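Local coordinates for protein NAD(P)-dependent oxidoreductase (Pseudomonas putida, PDB 7A3W) that reduces imines with NADPH as cofactor and, as a multifunctional biocatalyst, probably supports both conjugate reduction and reductive amination, at residues B[30-35]-B[156-161]; B[61-66]-B[87-92]; B[76-81]-B[96-101]; B[105-110]-B[119-124]. One frame throughout, in Å; residues are numbered along the deposited sequence. Where two conformers were deposited one is given.

Interaction 1: B[30-35]-B[156-161]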
loop_
_atom_site.group_PDB
_atom_site.type_symbol
_atom_site.label_atom_id
_atom_site.label_comp_id
_atom_site.label_asym_id
_atom_site.label_seq_id
_atom_site.Cartn_x
_atom_site.Cartn_y
_atom_site.Cartn_z
ATOM N N ALA B 30 -25.095 -6.529 20.651
ATOM C CA ALA B 30 -26.175 -6.543 19.633
ATOM C C ALA B 30 -27.374 -7.387 20.117
ATOM O O ALA B 30 -28.359 -7.485 19.360
ATOM C CB ALA B 30 -25.636 -7.048 18.316
ATOM N N GLY B 31 -27.285 -7.995 21.304
ATOM C CA GLY B 31 -28.425 -8.674 21.955
ATOM C C GLY B 31 -28.447 -10.164 21.682
ATOM O O GLY B 31 -29.487 -10.784 21.917
ATOM N N TYR B 32 -27.341 -10.735 21.194
ATOM C CA TYR B 32 -27.230 -12.190 20.942
ATOM C C TYR B 32 -26.832 -12.857 22.260
ATOM O O TYR B 32 -26.044 -12.269 23.017
ATOM C CB TYR B 32 -26.227 -12.496 19.822
ATOM C CG TYR B 32 -26.695 -12.040 18.463
ATOM C CD1 TYR B 32 -26.634 -10.711 18.095
ATOM C CD2 TYR B 32 -27.295 -12.926 17.581
ATOM C CE1 TYR B 32 -27.122 -10.281 16.869
ATOM C CE2 TYR B 32 -27.779 -12.511 16.349
ATOM C CZ TYR B 32 -27.680 -11.186 15.986
ATOM O OH TYR B 32 -28.174 -10.764 14.787
ATOM N N GLY B 33 -27.381 -14.038 22.520
ATOM C CA GLY B 33 -26.872 -14.941 23.557
ATOM C C GLY B 33 -25.503 -15.399 23.105
ATOM O O GLY B 33 -25.357 -15.708 21.897
ATOM N N VAL B 34 -24.497 -15.317 23.955
ATOM C CA VAL B 34 -23.150 -15.770 23.514
ATOM C C VAL B 34 -22.633 -16.766 24.531
ATOM O O VAL B 34 -22.563 -16.403 25.691
ATOM C CB VAL B 34 -22.154 -14.619 23.321
ATOM C CG1 VAL B 34 -20.806 -15.158 22.865
ATOM C CG2 VAL B 34 -22.670 -13.590 22.349
ATOM N N THR B 35 -22.198 -17.924 24.047
ATOM C CA THR B 35 -21.421 -18.898 24.830
ATOM C C THR B 35 -19.983 -18.807 24.355
ATOM O O THR B 35 -19.757 -18.916 23.140
ATOM C CB THR B 35 -21.995 -20.311 24.702
ATOM O OG1 THR B 35 -23.292 -20.311 25.301
ATOM C CG2 THR B 35 -21.109 -21.349 25.355
ATOM N N LEU B 156 -23.731 -12.757 11.160
ATOM C CA LEU B 156 -22.297 -12.468 10.937
ATOM C C LEU B 156 -22.098 -10.997 10.563
ATOM O O LEU B 156 -21.049 -10.429 10.896
ATOM C CB LEU B 156 -21.770 -13.411 9.869
ATOM C CG LEU B 156 -21.733 -14.868 10.287
ATOM C CD1 LEU B 156 -21.658 -15.772 9.064
ATOM C CD2 LEU B 156 -20.518 -15.102 11.199
ATOM N N LYS B 157 -23.112 -10.348 10.001
ATOM C CA LYS B 157 -23.068 -8.905 9.653
ATOM C C LYS B 157 -22.929 -8.017 10.896
ATOM O O LYS B 157 -22.457 -6.905 10.747
ATOM C CB LYS B 157 -24.287 -8.490 8.817
ATOM C CG LYS B 157 -24.029 -8.508 7.311
ATOM C CD LYS B 157 -25.059 -7.737 6.485
ATOM N N VAL B 158 -23.234 -8.513 12.085
ATOM C CA VAL B 158 -23.053 -7.753 13.351
ATOM C C VAL B 158 -21.542 -7.496 13.528
ATOM O O VAL B 158 -21.145 -6.490 14.139
ATOM C CB VAL B 158 -23.660 -8.574 14.508
ATOM C CG1 VAL B 158 -23.193 -8.086 15.866
ATOM C CG2 VAL B 158 -25.185 -8.638 14.400
ATOM N N LEU B 159 -20.724 -8.398 12.989
ATOM C CA LEU B 159 -19.257 -8.329 13.131
ATOM C C LEU B 159 -18.645 -7.463 12.028
ATOM O O LEU B 159 -17.625 -6.852 12.279
ATOM C CB LEU B 159 -18.688 -9.744 13.076
ATOM C CG LEU B 159 -19.160 -10.679 14.188
ATOM C CD1 LEU B 159 -18.587 -12.066 13.957
ATOM C CD2 LEU B 159 -18.793 -10.146 15.556
ATOM N N ALA B 160 -19.243 -7.421 10.848
ATOM C CA ALA B 160 -18.679 -6.738 9.667
ATOM C C ALA B 160 -19.822 -6.407 8.721
ATOM O O ALA B 160 -20.442 -7.363 8.237
ATOM C CB ALA B 160 -17.660 -7.662 9.031
ATOM N N GLY B 161 -20.062 -5.124 8.461
ATOM C CA GLY B 161 -21.184 -4.654 7.620
ATOM C C GLY B 161 -20.920 -4.860 6.141
ATOM O O GLY B 161 -21.873 -4.701 5.358
#
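Ala30 and Val158 mark the nearest backbone approach, with their CA atoms 7.1 Å apart, where the turn leading into strand 33-37 passes the end of helix 146-157. In this Rossmann-type domain the turn follows helix 18-29, and a Schellman motif closes that helix: Gly31 leaves the helical path with positive phi (96°), a conformation that suits glycine. The chain then turns through Tyr32 to the second strand of the sheet. Val158 is the single residue of 156-161 that makes the contact, sending one methyl to each partner. CG1, placed trans to the valine's backbone N (chi1 164°), meets the Ala30 methyl, while CG2 reaches the tyrosine. Tyr32 and Val158 run alongside one another in opposing senses, and the ring meets CG2 with its CE1 corner and hydroxyl end. Ala30 CB lies in the plane of that ring, at its edge. No hydrogen bond crosses, and the contact is small (109 Å² in all) and near the surface. Thr26 of helix 18-29 also touches Val158. The two methyl contacts are close to equal: Val158 CG1 is 3.6 Å from Ala30 CB, and Val158 CG2 is 3.5 Å from Tyr32 CE1.

Interaction 2: B[61-66]-B[87-92]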
loop_
_atom_site.group_PDB
_atom_site.type_symbol
_atom_site.label_atom_id
_atom_site.label_comp_id
_atom_site.label_asym_id
_atom_site.label_seq_id
_atom_site.Cartn_x
_atom_site.Cartn_y
_atom_site.Cartn_z
ATOM N N ALA B 61 -19.397 -25.667 24.249
ATOM C CA ALA B 61 -19.555 -24.431 23.455
ATOM C C ALA B 61 -20.208 -24.804 22.114
ATOM O O ALA B 61 -21.148 -24.115 21.658
ATOM C CB ALA B 61 -18.227 -23.706 23.295
ATOM N N ILE B 62 -19.739 -25.880 21.491
ATOM C CA ILE B 62 -20.318 -26.370 20.199
ATOM C C ILE B 62 -21.785 -26.755 20.412
ATOM O O ILE B 62 -22.645 -26.336 19.586
ATOM C CB ILE B 62 -19.462 -27.518 19.635
ATOM C CG1 ILE B 62 -18.096 -26.983 19.205
ATOM C CG2 ILE B 62 -20.210 -28.235 18.522
ATOM C CD1 ILE B 62 -17.003 -28.023 19.017
ATOM N N ASN B 63 -22.087 -27.456 21.510
ATOM C CA ASN B 63 -23.459 -27.957 21.793
ATOM C C ASN B 63 -24.417 -26.791 22.023
ATOM O O ASN B 63 -25.630 -26.926 21.679
ATOM C CB ASN B 63 -23.432 -28.959 22.942
ATOM C CG ASN B 63 -22.876 -30.290 22.494
ATOM O OD1 ASN B 63 -22.973 -30.637 21.316
ATOM N ND2 ASN B 63 -22.322 -31.052 23.425
ATOM N N ALA B 64 -23.912 -25.646 22.480
ATOM C CA ALA B 64 -24.757 -24.543 22.993
ATOM C C ALA B 64 -25.448 -23.779 21.855
ATOM O O ALA B 64 -26.458 -23.113 22.119
ATOM C CB ALA B 64 -23.900 -23.622 23.821
ATOM N N SER B 65 -24.909 -23.807 20.634
ATOM C CA SER B 65 -25.331 -22.886 19.544
ATOM C C SER B 65 -25.391 -23.614 18.200
ATOM O O SER B 65 -24.670 -24.618 18.019
ATOM C CB SER B 65 -24.400 -21.685 19.471
ATOM O OG SER B 65 -24.236 -21.098 20.743
ATOM N N ASN B 66 -26.149 -23.050 17.253
ATOM C CA ASN B 66 -26.138 -23.541 15.845
ATOM C C ASN B 66 -25.168 -22.690 14.998
ATOM O O ASN B 66 -25.002 -23.027 13.830
ATOM C CB ASN B 66 -27.547 -23.578 15.240
ATOM C CG ASN B 66 -28.075 -22.213 14.851
ATOM O OD1 ASN B 66 -27.491 -21.185 15.191
ATOM N ND2 ASN B 66 -29.165 -22.187 14.097
ATOM N N PRO B 87 -15.904 -38.498 18.653
ATOM C CA PRO B 87 -16.027 -38.565 17.196
ATOM C C PRO B 87 -17.492 -38.565 16.731
ATOM O O PRO B 87 -17.738 -38.189 15.607
ATOM C CB PRO B 87 -15.344 -39.880 16.805
ATOM C CG PRO B 87 -14.431 -40.160 17.970
ATOM C CD PRO B 87 -15.197 -39.676 19.185
ATOM N N LEU B 88 -18.410 -38.980 17.606
ATOM C CA LEU B 88 -19.851 -39.081 17.295
ATOM C C LEU B 88 -20.577 -37.816 17.741
ATOM O O LEU B 88 -21.807 -37.848 17.732
ATOM C CB LEU B 88 -20.418 -40.321 17.999
ATOM C CG LEU B 88 -19.799 -41.669 17.605
ATOM C CD1 LEU B 88 -20.509 -42.804 18.328
ATOM C CD2 LEU B 88 -19.807 -41.905 16.089
ATOM N N LEU B 89 -19.891 -36.767 18.190
ATOM C CA LEU B 89 -20.605 -35.531 18.594
ATOM C C LEU B 89 -21.444 -35.101 17.392
ATOM O O LEU B 89 -20.919 -35.055 16.273
ATOM C CB LEU B 89 -19.611 -34.454 19.024
ATOM C CG LEU B 89 -20.229 -33.263 19.755
ATOM C CD1 LEU B 89 -19.191 -32.534 20.587
ATOM C CD2 LEU B 89 -20.885 -32.309 18.784
ATOM N N ASN B 90 -22.730 -34.857 17.586
ATOM C CA ASN B 90 -23.639 -34.580 16.452
ATOM C C ASN B 90 -23.664 -33.085 16.174
ATOM O O ASN B 90 -24.165 -32.349 17.034
ATOM C CB ASN B 90 -25.058 -35.076 16.699
ATOM C CG ASN B 90 -25.905 -35.018 15.447
ATOM O OD1 ASN B 90 -25.448 -34.587 14.392
ATOM N ND2 ASN B 90 -27.158 -35.417 15.566
ATOM N N MET B 91 -23.155 -32.651 15.011
ATOM C CA MET B 91 -23.131 -31.203 14.665
ATOM C C MET B 91 -24.226 -30.881 13.646
ATOM O O MET B 91 -24.193 -29.778 13.058
ATOM C CB MET B 91 -21.765 -30.798 14.117
ATOM C CG MET B 91 -20.652 -30.995 15.129
ATOM S SD MET B 91 -19.158 -30.180 14.580
ATOM C CE MET B 91 -17.960 -30.859 15.724
ATOM N N SER B 92 -25.151 -31.822 13.408
ATOM C CA SER B 92 -26.331 -31.593 12.537
ATOM C C SER B 92 -26.947 -30.226 12.861
ATOM O O SER B 92 -27.177 -29.943 14.051
ATOM C CB SER B 92 -27.349 -32.706 12.674
ATOM O OG SER B 92 -28.607 -32.303 12.157
HETATM O O HOH W 1 -24.843 -32.129 19.552
#
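Leu89 faces both Ile62 and Asn63, and its CD2 methyl is the point where an apolar and a polar side chain of helix 58-64 converge. The leucine and Ile62 meet at a slant through branch methyls, with Leu89 CD2 4.1 Å from Ile62 CG2. The isoleucine presents this shorter branch because CG2 is the one turned away from its backbone N, while CG1 lies opposite the carbonyl carbon (chi1 -68°). Asn63 approaches Leu89 from the opposing direction. Its CB leaves the helix flank, but the amide end bends back until OD1 is 3.7 Å from Leu89 CD2, a van der Waals contact with a methyl group. The same oxygen gains a polar partner from a water, which donates to Asn63 OD1 at 3.0 Å and to the backbone oxygen of Asn90, Asn90 O, at 2.6 Å. This water is the polar link between the segments, since no direct hydrogen bond joins them. Met91 adds a looser contact through its CG, 4.4 Å from Ile62 CG2. The loop is shaped locally by an Asx turn: Ser92 N donates to Asn90 OD1 (2.9 Å), with the donor well above the amide carbonyl plane. Beyond the pair, Lys94 NZ donates hydrogen bonds to the backbone oxygens of Asn63 and Ser65 as the helix ends. The contact thus rests the last turn of the helix before strand 67-70 on the loop before strand 95-98; strands 67-70 and 95-98 are parallel neighbours in the Rossmann-type sheet.

Interaction 3: B[76-81]-B[96-101]. With NDP (NADPH dihydro-nicotinamide-adenine-dinucleotide phosphate), chain F.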
loop_
_atom_site.group_PDB
_atom_site.type_symbol
_atom_site.label_atom_id
_atom_site.label_comp_id
_atom_site.label_asym_id
_atom_site.label_seq_id
_atom_site.Cartn_x
_atom_site.Cartn_y
_atom_site.Cartn_z
ATOM N N ALA B 76 -4.631 -24.995 12.703
ATOM C CA ALA B 76 -4.012 -26.206 13.295
ATOM C C ALA B 76 -4.536 -26.446 14.719
ATOM O O ALA B 76 -4.928 -27.582 15.043
ATOM C CB ALA B 76 -2.505 -26.103 13.274
ATOM N N VAL B 77 -4.607 -25.429 15.572
ATOM C CA VAL B 77 -5.075 -25.678 16.973
ATOM C C VAL B 77 -6.572 -25.993 16.985
ATOM O O VAL B 77 -7.005 -26.721 17.880
ATOM C CB VAL B 77 -4.684 -24.559 17.961
ATOM C CG1 VAL B 77 -3.177 -24.317 17.939
ATOM C CG2 VAL B 77 -5.458 -23.270 17.751
ATOM N N PHE B 78 -7.358 -25.551 16.001
ATOM C CA PHE B 78 -8.780 -25.968 15.925
ATOM C C PHE B 78 -8.864 -27.443 15.519
ATOM O O PHE B 78 -9.739 -28.166 16.001
ATOM C CB PHE B 78 -9.571 -25.078 14.978
ATOM C CG PHE B 78 -11.025 -25.455 14.942
ATOM C CD1 PHE B 78 -11.775 -25.518 16.112
ATOM C CD2 PHE B 78 -11.634 -25.804 13.751
ATOM C CE1 PHE B 78 -13.122 -25.863 16.072
ATOM C CE2 PHE B 78 -12.972 -26.172 13.720
ATOM C CZ PHE B 78 -13.709 -26.216 14.883
ATOM N N GLN B 79 -7.933 -27.914 14.692
ATOM C CA GLN B 79 -7.827 -29.359 14.375
ATOM C C GLN B 79 -7.610 -30.159 15.676
ATOM O O GLN B 79 -8.246 -31.206 15.853
ATOM C CB GLN B 79 -6.735 -29.584 13.325
ATOM C CG GLN B 79 -6.534 -31.051 12.976
ATOM C CD GLN B 79 -7.634 -31.625 12.109
ATOM O OE1 GLN B 79 -8.719 -31.052 11.971
ATOM N NE2 GLN B 79 -7.361 -32.774 11.501
ATOM N N ASP B 80 -6.765 -29.672 16.587
ATOM C CA ASP B 80 -6.524 -30.314 17.914
ATOM C C ASP B 80 -7.816 -30.298 18.748
ATOM O O ASP B 80 -8.133 -31.307 19.407
ATOM C CB ASP B 80 -5.390 -29.620 18.667
ATOM C CG ASP B 80 -4.058 -29.725 17.950
ATOM O OD1 ASP B 80 -3.895 -30.660 17.145
ATOM O OD2 ASP B 80 -3.212 -28.864 18.193
ATOM N N VAL B 81 -8.556 -29.194 18.737
ATOM C CA VAL B 81 -9.876 -29.112 19.428
ATOM C C VAL B 81 -10.816 -30.190 18.858
ATOM O O VAL B 81 -11.417 -30.927 19.644
ATOM C CB VAL B 81 -10.470 -27.700 19.333
ATOM C CG1 VAL B 81 -11.937 -27.681 19.745
ATOM C CG2 VAL B 81 -9.635 -26.710 20.142
ATOM N N ILE B 96 -20.114 -24.176 11.496
ATOM C CA ILE B 96 -18.772 -23.775 11.982
ATOM C C ILE B 96 -18.210 -22.726 11.015
ATOM O O ILE B 96 -18.109 -23.019 9.836
ATOM C CB ILE B 96 -17.866 -25.010 12.064
ATOM C CG1 ILE B 96 -18.371 -25.985 13.124
ATOM C CG2 ILE B 96 -16.429 -24.600 12.301
ATOM C CD1 ILE B 96 -17.933 -25.634 14.500
ATOM N N VAL B 97 -17.830 -21.560 11.535
ATOM C CA VAL B 97 -17.177 -20.456 10.784
ATOM C C VAL B 97 -15.787 -20.276 11.373
ATOM O O VAL B 97 -15.672 -19.809 12.489
ATOM C CB VAL B 97 -17.968 -19.147 10.840
ATOM C CG1 VAL B 97 -17.306 -18.086 9.981
ATOM C CG2 VAL B 97 -19.403 -19.356 10.386
ATOM N N ASN B 98 -14.772 -20.660 10.607
ATOM C CA ASN B 98 -13.374 -20.645 11.070
ATOM C C ASN B 98 -12.700 -19.356 10.598
ATOM O O ASN B 98 -12.329 -19.276 9.406
ATOM C CB ASN B 98 -12.716 -21.901 10.530
ATOM C CG ASN B 98 -11.302 -22.071 11.003
ATOM O OD1 ASN B 98 -10.770 -21.217 11.714
ATOM N ND2 ASN B 98 -10.687 -23.151 10.526
ATOM N N MET B 99 -12.535 -18.370 11.496
ATOM C CA MET B 99 -11.892 -17.067 11.214
ATOM C C MET B 99 -10.418 -17.039 11.631
ATOM O O MET B 99 -9.804 -15.937 11.640
ATOM C CB MET B 99 -12.659 -15.958 11.943
ATOM C CG MET B 99 -14.042 -15.811 11.403
ATOM S SD MET B 99 -14.855 -14.478 12.258
ATOM C CE MET B 99 -16.480 -14.570 11.502
ATOM N N SER B 100 -9.833 -18.208 11.875
ATOM C CA SER B 100 -8.411 -18.367 12.265
ATOM C C SER B 100 -7.553 -18.451 10.995
ATOM O O SER B 100 -7.990 -19.059 10.018
ATOM C CB SER B 100 -8.250 -19.562 13.168
ATOM O OG SER B 100 -7.016 -20.222 12.934
ATOM N N THR B 101 -6.389 -17.807 10.999
ATOM C CA THR B 101 -5.382 -17.891 9.917
ATOM C C THR B 101 -4.844 -19.317 9.834
ATOM O O THR B 101 -4.595 -19.921 10.873
ATOM C CB THR B 101 -4.223 -16.920 10.152
ATOM O OG1 THR B 101 -4.767 -15.597 10.168
ATOM C CG2 THR B 101 -3.148 -17.045 9.093
HETATM P PA NDP F . -4.171 -13.863 20.239
HETATM O O1A NDP F . -4.664 -12.653 20.980
HETATM O O2A NDP F . -2.747 -14.351 20.364
HETATM O O5B NDP F . -5.149 -15.065 20.645
HETATM C C5B NDP F . -4.817 -16.420 20.290
HETATM C C4B NDP F . -5.969 -17.279 20.739
HETATM O O4B NDP F . -5.707 -18.668 20.382
HETATM C C3B NDP F . -6.248 -17.276 22.247
HETATM O O3B NDP F . -7.627 -17.494 22.432
HETATM C C2B NDP F . -5.407 -18.461 22.694
HETATM O O2B NDP F . -5.769 -19.090 23.929
HETATM C C1B NDP F . -5.761 -19.424 21.571
HETATM N N9A NDP F . -4.849 -20.546 21.474
HETATM C C8A NDP F . -3.508 -20.552 21.198
HETATM N N7A NDP F . -2.993 -21.758 21.199
HETATM C C5A NDP F . -4.074 -22.593 21.447
HETATM C C6A NDP F . -4.195 -23.989 21.573
HETATM N N6A NDP F . -3.178 -24.846 21.424
HETATM N N1A NDP F . -5.423 -24.483 21.833
HETATM C C2A NDP F . -6.452 -23.637 21.981
HETATM N N3A NDP F . -6.460 -22.313 21.906
HETATM C C4A NDP F . -5.224 -21.851 21.633
HETATM O O3 NDP F . -4.494 -13.804 18.679
HETATM P PN NDP F . -5.594 -12.877 17.949
HETATM O O1N NDP F . -4.903 -11.593 17.680
HETATM O O2N NDP F . -6.861 -12.839 18.752
HETATM O O5D NDP F . -5.742 -13.642 16.567
HETATM C C5D NDP F . -6.581 -14.802 16.386
HETATM C C4D NDP F . -6.639 -15.120 14.914
HETATM O O4D NDP F . -7.284 -14.033 14.195
HETATM C C3D NDP F . -5.281 -15.348 14.223
HETATM O O3D NDP F . -5.362 -16.497 13.391
HETATM C C2D NDP F . -5.054 -14.041 13.489
HETATM O O2D NDP F . -4.182 -14.212 12.379
HETATM C C1D NDP F . -6.479 -13.613 13.129
HETATM N N1N NDP F . -6.654 -12.134 12.992
HETATM C C2N NDP F . -6.353 -11.250 14.004
HETATM C C3N NDP F . -6.358 -9.885 13.800
HETATM C C7N NDP F . -6.032 -8.899 14.871
HETATM O O7N NDP F . -5.940 -7.715 14.546
HETATM N N7N NDP F . -5.890 -9.270 16.133
HETATM C C4N NDP F . -6.777 -9.357 12.484
HETATM C C5N NDP F . -7.099 -10.363 11.503
HETATM C C6N NDP F . -7.140 -11.645 11.800
HETATM P P2B NDP F . -5.141 -18.444 25.272
HETATM O O1X NDP F . -3.649 -18.314 24.977
HETATM O O2X NDP F . -5.883 -17.165 25.595
HETATM O O3X NDP F . -5.456 -19.567 26.236
#
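Phe78 sets its ring against a buried asparagine amide as well as an aliphatic branch. With CG opposite its backbone N (chi1 -177°), the ring reaches from helix to strand. Both neighbours approach obliquely: Ile96 CG2 lies 4.1 Å from Phe78 CE2, and Asn98 ND2 is 4.3 Å from Phe78 CD2. The amide is occupied elsewhere, since ND2 is hydrogen-bonded to Tyr121 OH, while OD1 accepts from Ser100 N in an Asx turn after strand 95-98. Just beyond this turn, in the loop, Thr101 grips the nicotinamide ribose of NADPH at two points. Thr101 N donates to O3D at 2.9 Å in a nearly straight bond (163°), and Thr101 OG1 pairs with O2D at 2.7 Å. Tyr177 also bonds to this threonine hydroxyl. At the other end of the cofactor Val77 rests on the adenine, its CG1 3.5 Å from N6A. Cutting Val77 back to a glycine removes CB and both methyls, which would probably open a gap beside C6A and N6A and let the adenine shift. In the beta-alpha-beta unit, helix 75-83 follows strand 67-70 and packs on strand 95-98, while Ile110 of helix 104-116 also touches Phe78 and Asn98.

Interaction 4: B[105-110]-B[119-124]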
loop_
_atom_site.group_PDB
_atom_site.type_symbol
_atom_site.label_atom_id
_atom_site.label_comp_id
_atom_site.label_asym_id
_atom_site.label_seq_id
_atom_site.Cartn_x
_atom_site.Cartn_y
_atom_site.Cartn_z
ATOM N N ASP B 105 -4.408 -26.676 3.264
ATOM C CA ASP B 105 -4.347 -28.065 3.781
ATOM C C ASP B 105 -5.125 -28.176 5.108
ATOM O O ASP B 105 -5.918 -29.137 5.275
ATOM C CB ASP B 105 -2.894 -28.528 3.957
ATOM C CG ASP B 105 -2.102 -28.681 2.664
ATOM O OD1 ASP B 105 -2.564 -28.199 1.609
ATOM O OD2 ASP B 105 -1.006 -29.299 2.707
ATOM N N ASP B 106 -4.962 -27.215 6.012
ATOM C CA ASP B 106 -5.720 -27.155 7.284
ATOM C C ASP B 106 -7.212 -27.089 6.964
ATOM O O ASP B 106 -7.986 -27.801 7.610
ATOM C CB ASP B 106 -5.401 -25.922 8.134
ATOM C CG ASP B 106 -4.004 -25.860 8.722
ATOM O OD1 ASP B 106 -3.476 -26.906 9.060
ATOM O OD2 ASP B 106 -3.474 -24.728 8.844
ATOM N N VAL B 107 -7.598 -26.247 6.012
ATOM C CA VAL B 107 -9.034 -26.009 5.682
ATOM C C VAL B 107 -9.620 -27.330 5.194
ATOM O O VAL B 107 -10.711 -27.692 5.615
ATOM C CB VAL B 107 -9.182 -24.914 4.618
ATOM C CG1 VAL B 107 -10.601 -24.846 4.087
ATOM C CG2 VAL B 107 -8.693 -23.574 5.139
ATOM N N GLU B 108 -8.880 -28.038 4.341
ATOM C CA GLU B 108 -9.363 -29.305 3.742
ATOM C C GLU B 108 -9.594 -30.324 4.864
ATOM O O GLU B 108 -10.670 -30.958 4.877
ATOM C CB GLU B 108 -8.413 -29.800 2.660
ATOM C CG GLU B 108 -8.560 -29.014 1.372
ATOM C CD GLU B 108 -7.758 -29.466 0.172
ATOM O OE1 GLU B 108 -6.676 -30.077 0.360
ATOM O OE2 GLU B 108 -8.229 -29.208 -0.951
ATOM N N ARG B 109 -8.631 -30.482 5.776
ATOM C CA ARG B 109 -8.726 -31.420 6.929
ATOM C C ARG B 109 -9.925 -31.038 7.805
ATOM O O ARG B 109 -10.713 -31.940 8.169
ATOM C CB ARG B 109 -7.422 -31.424 7.726
ATOM C CG ARG B 109 -6.271 -32.110 7.005
ATOM C CD ARG B 109 -5.083 -32.365 7.911
ATOM N NE ARG B 109 -4.068 -33.158 7.235
ATOM N N ILE B 110 -10.077 -29.750 8.103
ATOM C CA ILE B 110 -11.160 -29.263 8.999
ATOM C C ILE B 110 -12.510 -29.499 8.330
ATOM O O ILE B 110 -13.394 -30.056 9.010
ATOM C CB ILE B 110 -10.946 -27.806 9.406
ATOM C CG1 ILE B 110 -9.729 -27.696 10.321
ATOM C CG2 ILE B 110 -12.186 -27.238 10.065
ATOM C CD1 ILE B 110 -9.179 -26.288 10.426
ATOM N N GLY B 119 -21.800 -31.519 10.484
ATOM C CA GLY B 119 -21.787 -30.051 10.597
ATOM C C GLY B 119 -21.647 -29.425 9.228
ATOM O O GLY B 119 -21.375 -30.146 8.251
ATOM N N LEU B 120 -21.876 -28.127 9.163
ATOM C CA LEU B 120 -21.747 -27.284 7.952
ATOM C C LEU B 120 -20.543 -26.377 8.183
ATOM O O LEU B 120 -20.405 -25.883 9.317
ATOM C CB LEU B 120 -22.999 -26.422 7.792
ATOM C CG LEU B 120 -24.237 -27.010 7.116
ATOM C CD1 LEU B 120 -24.220 -28.512 7.007
ATOM C CD2 LEU B 120 -25.481 -26.529 7.839
ATOM N N TYR B 121 -19.723 -26.141 7.163
ATOM C CA TYR B 121 -18.424 -25.450 7.316
ATOM C C TYR B 121 -18.324 -24.249 6.385
ATOM O O TYR B 121 -18.568 -24.345 5.144
ATOM C CB TYR B 121 -17.266 -26.406 7.042
ATOM C CG TYR B 121 -15.931 -25.784 7.327
ATOM C CD1 TYR B 121 -15.560 -25.437 8.615
ATOM C CD2 TYR B 121 -15.065 -25.451 6.300
ATOM C CE1 TYR B 121 -14.334 -24.836 8.881
ATOM C CE2 TYR B 121 -13.847 -24.836 6.543
ATOM C CZ TYR B 121 -13.471 -24.541 7.836
ATOM O OH TYR B 121 -12.245 -23.967 8.045
ATOM N N VAL B 122 -17.935 -23.118 6.978
ATOM C CA VAL B 122 -17.613 -21.865 6.262
ATOM C C VAL B 122 -16.231 -21.434 6.745
ATOM O O VAL B 122 -16.036 -21.324 7.955
ATOM C CB VAL B 122 -18.690 -20.797 6.516
ATOM C CG1 VAL B 122 -18.400 -19.526 5.750
ATOM C CG2 VAL B 122 -20.059 -21.335 6.160
ATOM N N ASP B 123 -15.316 -21.207 5.807
ATOM C CA ASP B 123 -13.976 -20.667 6.121
ATOM C C ASP B 123 -14.039 -19.149 5.965
ATOM O O ASP B 123 -14.854 -18.650 5.159
ATOM C CB ASP B 123 -12.910 -21.333 5.258
ATOM C CG ASP B 123 -11.561 -21.203 5.939
ATOM O OD1 ASP B 123 -11.458 -21.743 7.042
ATOM O OD2 ASP B 123 -10.667 -20.527 5.386
ATOM N N ALA B 124 -13.280 -18.400 6.759
ATOM C CA ALA B 124 -13.453 -16.934 6.812
ATOM C C ALA B 124 -12.111 -16.263 7.107
ATOM O O ALA B 124 -11.119 -16.940 7.482
ATOM C CB ALA B 124 -14.530 -16.550 7.790
#
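Ile110 presses its CG2 methyl on the Tyr121 ring, and this is the tight part of the contact: CG2 is 3.4 Å from Tyr121 CE1 and meets the ring obliquely. Val107 approaches elsewhere on the same ring, its CG1 lying at the edge near the ring plane, 4.1 Å from Tyr121 CE2. The other valine methyl, CG2, rests on the carboxylate, 3.6 Å from Asp123 OD2. Because CG points away from the backbone N (chi1 -174°), the tyrosine extends toward the helix and brings OH within 2.6 Å of Asp123 OD1, a bond of weak geometry. The hydroxyl is also hydrogen-bonded to Asn98 ND2. Lys75 forms a salt bridge to the same OD1, so this buried carboxylate is met by a cation. A leucine in place of Tyr121 would probably cost Asn98 ND2 and Asp123 OD1 this hydroxyl partner and loosen the fit against Ile110. By contrast, Asp105 and Glu108 lie on the exposed part of the helix and make no contact with the strand. The axes of the two short segments run nearly antiparallel, at 164° and 10.0 Å apart. This is the helix-on-strand packing of a beta-alpha-beta crossover, in which helix 104-116 links parallel neighbours 95-98 and 120-126 of the Rossmann-type domain.

Interactions 3 and 4 are buried and belong together: their centres are 8 Å apart, strands 95-98 and 120-126 are neighbours in the sheet, and Ile96 is probably hydrogen-bonded to Leu120 and Val122. Both set a ring against aliphatic branches, with buried polar groups close by. Interaction 2 is partly buried and brings a water into its contact; it touches interaction 4 where Met91 CB meets Gly119 CA. Interaction 1, nearer the surface, mainly apolar and without a hydrogen bond between its segments, spans 121 residues and encloses the other three in sequence. Leu156 and Leu159 join it to interaction 3 through Met99. Of the four, interaction 3 alone touches the cofactor.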